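PDB 5JM6: aminopeptidase-like protein from Chaetomium thermophilum, which probably acts as a zinc-dependent aminopeptidase of the M18 family and assembles into a dodecamer linked to the Cvt pathway of selective autophagy. Local coordinates for residues Lys260-Lys263 with Leu264-Gln268; Leu269-Asp273 with Pro274-Leu278; Lys147-Glu151 with Gly152-Leu156. All coordinates share one frame; numbering follows the deposited sequence.

Interaction 1 (Lys260-Lys263 with Leu264-Gln268); sequences KLVK and LILSQ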
loop_
_atom_site.group_PDB
_atom_site.type_symbol
_atom_site.label_atom_id
_atom_site.label_comp_id
_atom_site.label_asym_id
_atom_site.label_seq_id
_atom_site.Cartn_x
_atom_site.Cartn_y
_atom_site.Cartn_z
ATOM N N LYS A 260 -51.779 0.372 5.986
ATOM C CA LYS A 260 -52.254 1.561 5.312
ATOM C C LYS A 260 -52.190 1.456 3.797
ATOM O O LYS A 260 -52.968 2.098 3.091
ATOM C CB LYS A 260 -51.452 2.760 5.787
ATOM C CG LYS A 260 -52.305 3.689 6.581
ATOM C CD LYS A 260 -51.557 4.859 7.138
ATOM C CE LYS A 260 -52.271 5.310 8.390
ATOM N NZ LYS A 260 -51.854 6.673 8.777
ATOM N N LEU A 261 -51.256 0.654 3.300
ATOM C CA LEU A 261 -51.170 0.398 1.871
ATOM C C LEU A 261 -52.306 -0.523 1.446
ATOM O O LEU A 261 -52.927 -0.313 0.406
ATOM C CB LEU A 261 -49.815 -0.212 1.508
ATOM C CG LEU A 261 -49.565 -0.522 0.030
ATOM C CD1 LEU A 261 -49.643 0.740 -0.816
ATOM C CD2 LEU A 261 -48.220 -1.207 -0.147
ATOM N N VAL A 262 -52.578 -1.533 2.267
ATOM C CA VAL A 262 -53.653 -2.481 1.994
ATOM C C VAL A 262 -55.003 -1.772 1.890
ATOM O O VAL A 262 -55.753 -1.997 0.940
ATOM C CB VAL A 262 -53.724 -3.577 3.077
ATOM C CG1 VAL A 262 -54.905 -4.507 2.827
ATOM C CG2 VAL A 262 -52.421 -4.362 3.116
ATOM N N LYS A 263 -55.307 -0.910 2.858
ATOM C CA LYS A 263 -56.560 -0.160 2.829
ATOM C C LYS A 263 -56.616 0.765 1.623
ATOM O O LYS A 263 -57.675 0.949 1.023
ATOM C CB LYS A 263 -56.748 0.665 4.101
ATOM C CG LYS A 263 -56.788 -0.121 5.393
ATOM C CD LYS A 263 -57.012 0.833 6.554
ATOM C CE LYS A 263 -56.142 0.479 7.743
ATOM N NZ LYS A 263 -56.092 1.589 8.735
ATOM N N LEU A 264 -55.476 1.354 1.279
ATOM C CA LEU A 264 -55.416 2.251 0.137
ATOM C C LEU A 264 -55.693 1.466 -1.140
ATOM O O LEU A 264 -56.471 1.901 -1.984
ATOM C CB LEU A 264 -54.058 2.954 0.063
ATOM C CG LEU A 264 -54.034 4.265 -0.725
ATOM C CD1 LEU A 264 -54.983 5.272 -0.095
ATOM C CD2 LEU A 264 -52.625 4.832 -0.798
ATOM N N ILE A 265 -55.075 0.295 -1.259
ATOM C CA ILE A 265 -55.276 -0.560 -2.424
ATOM C C ILE A 265 -56.718 -1.079 -2.506
ATOM O O ILE A 265 -57.287 -1.155 -3.596
ATOM C CB ILE A 265 -54.288 -1.753 -2.418
ATOM C CG1 ILE A 265 -52.844 -1.254 -2.554
ATOM C CG2 ILE A 265 -54.614 -2.743 -3.528
ATOM C CD1 ILE A 265 -52.591 -0.398 -3.779
ATOM N N LEU A 266 -57.316 -1.416 -1.365
ATOM C CA LEU A 266 -58.684 -1.940 -1.365
ATOM C C LEU A 266 -59.707 -0.913 -1.847
ATOM O O LEU A 266 -60.679 -1.272 -2.511
ATOM C CB LEU A 266 -59.093 -2.433 0.027
ATOM C CG LEU A 266 -58.561 -3.753 0.590
ATOM C CD1 LEU A 266 -58.783 -3.784 2.092
ATOM C CD2 LEU A 266 -59.234 -4.948 -0.067
ATOM N N SER A 267 -59.505 0.356 -1.505
ATOM C CA SER A 267 -60.446 1.387 -1.927
ATOM C C SER A 267 -60.349 1.609 -3.434
ATOM O O SER A 267 -61.366 1.784 -4.104
ATOM C CB SER A 267 -60.202 2.698 -1.179
ATOM O OG SER A 267 -59.303 3.533 -1.887
ATOM N N GLN A 268 -59.125 1.590 -3.960
ATOM C CA GLN A 268 -58.900 1.757 -5.395
ATOM C C GLN A 268 -59.612 0.678 -6.196
ATOM O O GLN A 268 -60.063 0.915 -7.315
ATOM C CB GLN A 268 -57.407 1.719 -5.726
ATOM C CG GLN A 268 -56.549 2.668 -4.922
ATOM C CD GLN A 268 -56.398 4.022 -5.575
ATOM O OE1 GLN A 268 -56.472 4.146 -6.797
ATOM N NE2 GLN A 268 -56.181 5.048 -4.762
#
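Leu261 and Ile265 stand side by side one helical turn apart, both pointing the same way, and Val262 and Leu266 repeat the arrangement one residue further on. In the first pair the branch tip CD1 of Leu261 meets CG1 of Ile265 at 4.2 Å. Leu261 gets there because its CG lies anti to the backbone N (chi1 -179°), beside the carbonyl carbon, which swings CD1 to the side where Ile265 lies. In the second pair CG1 of Val262, also anti to its N, lies alongside CD1 of Leu266 at 4.0 Å. Both pairs ride on helical i to i+4 bonds, from Ile265 N to Leu261 O and from Leu266 N to Val262 O, each 2.8 Å long.

The buried flank has a common neighbour: Trp280 of strand 277-286 touches Leu261, Val262 and Ile265, while Val195 and Val180 of the same sheet reach Ile265. On another flank Leu264 packs against Trp199 and against Leu295 of the second subunit. Near the C-terminal end Ser267 turns its OG back to Leu264 O, a 3.3 Å hydrogen bond that gives this carbonyl a side-chain donor besides the weak backbone bond from Gln268 N.

The helix is thus amphipathic: its apolar branches go mostly to the sheet, neighbouring loops and the subunit interface, Lys263 and Ser267 face solvent, and Lys260 NZ makes a weak, long ion pair with Asp296 of the second subunit.

Interaction 2 (Leu269-Asp273 with Pro274-Leu278); sequences LGLSD and PDSIL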
loop_
_atom_site.group_PDB
_atom_site.type_symbol
_atom_site.label_atom_id
_atom_site.label_comp_id
_atom_site.label_asym_id
_atom_site.label_seq_id
_atom_site.Cartn_x
_atom_site.Cartn_y
_atom_site.Cartn_z
ATOM N N LEU A 269 -59.692 -0.516 -5.624
ATOM C CA LEU A 269 -60.331 -1.629 -6.307
ATOM C C LEU A 269 -61.790 -1.825 -5.879
ATOM O O LEU A 269 -62.470 -2.719 -6.382
ATOM C CB LEU A 269 -59.540 -2.912 -6.068
ATOM C CG LEU A 269 -58.037 -2.996 -6.317
ATOM C CD1 LEU A 269 -57.512 -4.320 -5.783
ATOM C CD2 LEU A 269 -57.728 -2.855 -7.794
ATOM N N GLY A 270 -62.268 -0.996 -4.954
ATOM C CA GLY A 270 -63.644 -1.080 -4.491
ATOM C C GLY A 270 -63.954 -2.338 -3.697
ATOM O O GLY A 270 -64.999 -2.963 -3.889
ATOM N N LEU A 271 -63.038 -2.704 -2.806
ATOM C CA LEU A 271 -63.198 -3.866 -1.935
ATOM C C LEU A 271 -63.127 -3.461 -0.465
ATOM O O LEU A 271 -62.475 -2.478 -0.117
ATOM C CB LEU A 271 -62.127 -4.916 -2.228
ATOM C CG LEU A 271 -62.238 -5.717 -3.521
ATOM C CD1 LEU A 271 -61.329 -5.147 -4.541
ATOM C CD2 LEU A 271 -61.847 -7.150 -3.265
ATOM N N SER A 272 -63.786 -4.229 0.394
ATOM C CA SER A 272 -63.812 -3.944 1.827
ATOM C C SER A 272 -62.950 -4.932 2.615
ATOM O O SER A 272 -62.112 -4.524 3.416
ATOM C CB SER A 272 -65.246 -3.930 2.367
ATOM O OG SER A 272 -65.839 -5.213 2.336
ATOM N N ASP A 273 -63.225 -6.223 2.454
ATOM C CA ASP A 273 -62.564 -7.265 3.239
ATOM C C ASP A 273 -61.133 -7.567 2.782
ATOM O O ASP A 273 -60.920 -8.072 1.680
ATOM C CB ASP A 273 -63.399 -8.546 3.197
ATOM C CG ASP A 273 -62.963 -9.560 4.237
ATOM O OD1 ASP A 273 -62.507 -10.654 3.848
ATOM O OD2 ASP A 273 -63.083 -9.263 5.444
ATOM N N PRO A 274 -60.151 -7.287 3.651
ATOM C CA PRO A 274 -58.719 -7.511 3.403
ATOM C C PRO A 274 -58.386 -8.928 2.957
ATOM O O PRO A 274 -57.345 -9.157 2.344
ATOM C CB PRO A 274 -58.087 -7.240 4.762
ATOM C CG PRO A 274 -59.042 -6.335 5.447
ATOM C CD PRO A 274 -60.398 -6.694 4.977
ATOM N N ASP A 275 -59.260 -9.871 3.274
ATOM C CA ASP A 275 -58.976 -11.272 3.018
ATOM C C ASP A 275 -59.300 -11.650 1.575
ATOM O O ASP A 275 -59.115 -12.798 1.170
ATOM C CB ASP A 275 -59.744 -12.148 4.009
ATOM C CG ASP A 275 -59.292 -11.927 5.443
ATOM O OD1 ASP A 275 -58.112 -12.209 5.744
ATOM O OD2 ASP A 275 -60.109 -11.462 6.268
ATOM N N SER A 276 -59.773 -10.673 0.804
ATOM C CA SER A 276 -60.050 -10.858 -0.619
ATOM C C SER A 276 -58.804 -10.697 -1.487
ATOM O O SER A 276 -58.835 -10.985 -2.684
ATOM C CB SER A 276 -61.121 -9.873 -1.088
ATOM O OG SER A 276 -62.355 -10.104 -0.435
ATOM N N ILE A 277 -57.716 -10.217 -0.894
ATOM C CA ILE A 277 -56.462 -10.090 -1.625
ATOM C C ILE A 277 -55.568 -11.285 -1.313
ATOM O O ILE A 277 -55.131 -11.467 -0.176
ATOM C CB ILE A 277 -55.735 -8.776 -1.288
ATOM C CG1 ILE A 277 -56.627 -7.583 -1.641
ATOM C CG2 ILE A 277 -54.415 -8.691 -2.037
ATOM C CD1 ILE A 277 -55.985 -6.240 -1.402
ATOM N N LEU A 278 -55.336 -12.117 -2.323
ATOM C CA LEU A 278 -54.513 -13.312 -2.174
ATOM C C LEU A 278 -53.026 -12.979 -2.278
ATOM O O LEU A 278 -52.186 -13.628 -1.653
ATOM C CB LEU A 278 -54.899 -14.358 -3.224
ATOM C CG LEU A 278 -56.396 -14.654 -3.388
ATOM C CD1 LEU A 278 -56.635 -15.650 -4.512
ATOM C CD2 LEU A 278 -57.012 -15.158 -2.091
#
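Ser276 N closes the turn with a hydrogen bond to Asp273 O, and its OG adds a weak one. The backbone bond is 3.0 Å long from Ser276 N to Asp273 O and fairly straight at 159°, with the donor above the carbonyl plane. The seryl OG lies anti to its own carbonyl carbon (chi1 -63°), beside the backbone N, which brings hydroxyl and N-H to the same acceptor. A further weak bond runs from Asp275 N to Asp273 OD1 at 3.4 Å.

Charge works less kindly here. Asp273 OD1 and Asp275 OD2 are 3.5 Å apart, with the carboxylate planes turned 51° against each other, an approach that would probably be unfavourable if both are ionised. Asp275 OD1 takes a weak bond from Lys249 N.

Apolar contact comes from Leu271, whose CD2 sits 3.6 Å from Ser276 CB, inside the bend; the same leucine also touches Val182 and Leu266. The Pro274 ring crosses the Asp273 side chain at about a right angle and reaches Val247 and Ala254. A glycine in place of Pro274 would probably leave those two residues without their apolar partner and set the backbone free to turn where the 3-10 segment starts.

Upstream, Gly270 takes positive phi and ends helix 259-268 in a Schellman motif. The whole is a helix-to-strand connection: the Schellman end, a short linker and one 3-10 turn, 274-276, lead into strand 277-286 of an antiparallel sheet.

Interaction 3 (Lys147-Glu151 with Gly152-Leu156); sequences KPTKE and GYVQL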
loop_
_atom_site.group_PDB
_atom_site.type_symbol
_atom_site.label_atom_id
_atom_site.label_comp_id
_atom_site.label_asym_id
_atom_site.label_seq_id
_atom_site.Cartn_x
_atom_site.Cartn_y
_atom_site.Cartn_z
ATOM N N LYS A 147 -42.411 -3.353 7.677
ATOM C CA LYS A 147 -41.165 -3.114 8.396
ATOM C C LYS A 147 -41.487 -2.538 9.772
ATOM O O LYS A 147 -42.584 -2.020 9.982
ATOM C CB LYS A 147 -40.264 -2.147 7.619
ATOM C CG LYS A 147 -39.603 -2.724 6.378
ATOM C CD LYS A 147 -38.279 -3.392 6.706
ATOM C CE LYS A 147 -37.364 -3.417 5.490
ATOM N NZ LYS A 147 -36.055 -4.074 5.763
ATOM N N PRO A 148 -40.540 -2.629 10.718
ATOM C CA PRO A 148 -40.761 -1.952 12.000
ATOM C C PRO A 148 -40.729 -0.440 11.829
ATOM O O PRO A 148 -39.854 0.066 11.125
ATOM C CB PRO A 148 -39.584 -2.421 12.868
ATOM C CG PRO A 148 -38.961 -3.563 12.133
ATOM C CD PRO A 148 -39.261 -3.358 10.688
ATOM N N THR A 149 -41.667 0.271 12.446
ATOM C CA THR A 149 -41.584 1.723 12.452
ATOM C C THR A 149 -40.337 2.103 13.235
ATOM O O THR A 149 -40.092 1.588 14.326
ATOM C CB THR A 149 -42.828 2.389 13.062
ATOM O OG1 THR A 149 -42.934 2.038 14.447
ATOM C CG2 THR A 149 -44.085 1.952 12.319
ATOM N N LYS A 150 -39.549 2.999 12.657
ATOM C CA LYS A 150 -38.191 3.246 13.112
ATOM C C LYS A 150 -37.954 4.749 13.210
ATOM O O LYS A 150 -38.065 5.462 12.213
ATOM C CB LYS A 150 -37.214 2.586 12.138
ATOM C CG LYS A 150 -35.771 2.452 12.571
ATOM C CD LYS A 150 -35.058 1.611 11.519
ATOM C CE LYS A 150 -33.781 0.970 12.019
ATOM N NZ LYS A 150 -33.189 0.132 10.939
ATOM N N GLU A 151 -37.640 5.218 14.418
ATOM C CA GLU A 151 -37.514 6.648 14.715
ATOM C C GLU A 151 -38.734 7.440 14.238
ATOM O O GLU A 151 -38.607 8.577 13.784
ATOM C CB GLU A 151 -36.237 7.231 14.090
ATOM C CG GLU A 151 -34.933 6.522 14.467
ATOM C CD GLU A 151 -34.383 6.925 15.831
ATOM O OE1 GLU A 151 -35.090 7.618 16.594
ATOM O OE2 GLU A 151 -33.229 6.550 16.134
ATOM N N GLY A 152 -39.913 6.832 14.336
ATOM C CA GLY A 152 -41.152 7.509 13.992
ATOM C C GLY A 152 -41.572 7.386 12.539
ATOM O O GLY A 152 -42.641 7.868 12.157
ATOM N N TYR A 153 -40.738 6.746 11.725
ATOM C CA TYR A 153 -41.036 6.567 10.307
ATOM C C TYR A 153 -41.615 5.197 10.017
ATOM O O TYR A 153 -41.185 4.199 10.588
ATOM C CB TYR A 153 -39.781 6.759 9.454
ATOM C CG TYR A 153 -39.154 8.119 9.575
ATOM C CD1 TYR A 153 -38.288 8.409 10.617
ATOM C CD2 TYR A 153 -39.419 9.113 8.643
ATOM C CE1 TYR A 153 -37.710 9.648 10.736
ATOM C CE2 TYR A 153 -38.842 10.360 8.753
ATOM C CZ TYR A 153 -37.988 10.621 9.802
ATOM O OH TYR A 153 -37.406 11.860 9.922
ATOM N N VAL A 154 -42.587 5.161 9.114
ATOM C CA VAL A 154 -43.080 3.912 8.560
ATOM C C VAL A 154 -42.314 3.634 7.269
ATOM O O VAL A 154 -42.232 4.501 6.399
ATOM C CB VAL A 154 -44.593 3.973 8.283
ATOM C CG1 VAL A 154 -45.124 2.603 7.893
ATOM C CG2 VAL A 154 -45.329 4.511 9.502
ATOM N N GLN A 155 -41.740 2.441 7.151
ATOM C CA GLN A 155 -40.935 2.110 5.979
ATOM C C GLN A 155 -41.521 0.935 5.196
ATOM O O GLN A 155 -42.512 0.331 5.609
ATOM C CB GLN A 155 -39.491 1.807 6.398
ATOM C CG GLN A 155 -38.828 2.940 7.177
ATOM C CD GLN A 155 -37.358 2.688 7.468
ATOM O OE1 GLN A 155 -37.011 2.015 8.439
ATOM N NE2 GLN A 155 -36.486 3.237 6.630
ATOM N N LEU A 156 -40.892 0.613 4.069
ATOM C CA LEU A 156 -41.421 -0.382 3.141
ATOM C C LEU A 156 -40.326 -1.307 2.618
ATOM O O LEU A 156 -39.327 -0.840 2.072
ATOM C CB LEU A 156 -42.110 0.312 1.966
ATOM C CG LEU A 156 -42.736 -0.604 0.918
ATOM C CD1 LEU A 156 -43.970 -1.267 1.489
ATOM C CD2 LEU A 156 -43.069 0.170 -0.345
#
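The Tyr153 ring meets the turn at one edge, where Lys150 O lies in the ring plane, 3.4 Å from CD1. Glu151 O approaches the same CD1 obliquely at 3.2 Å. Beyond these segments the Tyr153 side chain touches Val228 and, on the second subunit, Leu482, and its OH makes a weak hydrogen bond to Ala396 O of that subunit. The other flat group is the Gln155 amide. Its OE1 lies 3.7 Å from both CB and CD of Lys150, and the extended Lys150 chain crosses the glutamine at a slant, while NE2 hydrogen-bonds Asn399 OD1 of the second subunit; that bond probably fixes the rotation of the amide.

The chain turns back on itself in a hairpin-like type I' turn from Lys150 to Tyr153, closed by a single antiparallel bridge. Lys150 and Tyr153 form its hydrogen-bonded pair: Lys150 N gives to Tyr153 O at 2.9 Å, the donor in the carbonyl plane, and Tyr153 N gives back to Lys150 O at 3.0 Å, from well above the plane of the Lys150 carbonyl. Tyr153 O also faces the CA of Thr149 in a CA-H...O contact of 3.1 Å. Glu151 and Gly152 both have positive phi. With these backbone angles Gly152 has no room for a CB, which would run into Glu151 O.

Farther from the turn Thr149 and Val154 lie side by side, pointing the same way, their CG2 methyls 4.0 Å apart. With OG1 between N and carbonyl carbon (chi1 64°), the threonine leaves CG2 as the branch that meets the valine. Lys147 CB comes near Gln155 O, and its chain, bent at chi2, carries NZ into a weak, long ion pair with Glu222. Ile229 and Gly230 of strand 228-231 bond Val154 through the backbone.

Interactions 1 and 2 are consecutive along the chain, with centres about 9 Å apart, and they touch. Leu266 is the shared residue: its O probably accepts a hydrogen bond from Leu271 N (2.8 Å), and its CD2 packs on Ile277 CD1 at 3.7 Å. Interaction 3, earlier in sequence, touches neither, though its nearest atoms come within about 5 Å of interaction 1; its centre is about 18 Å from that of interaction 1 and about 24 Å from that of interaction 2. Interactions 2 and 3 reach the same antiparallel sheet, through strands 277-286 and 153-160, whereas interactions 1 and 3 both contact the second subunit. All three lie away from the zinc site formed by His133, Asp306, Glu340, Asp391 and His485.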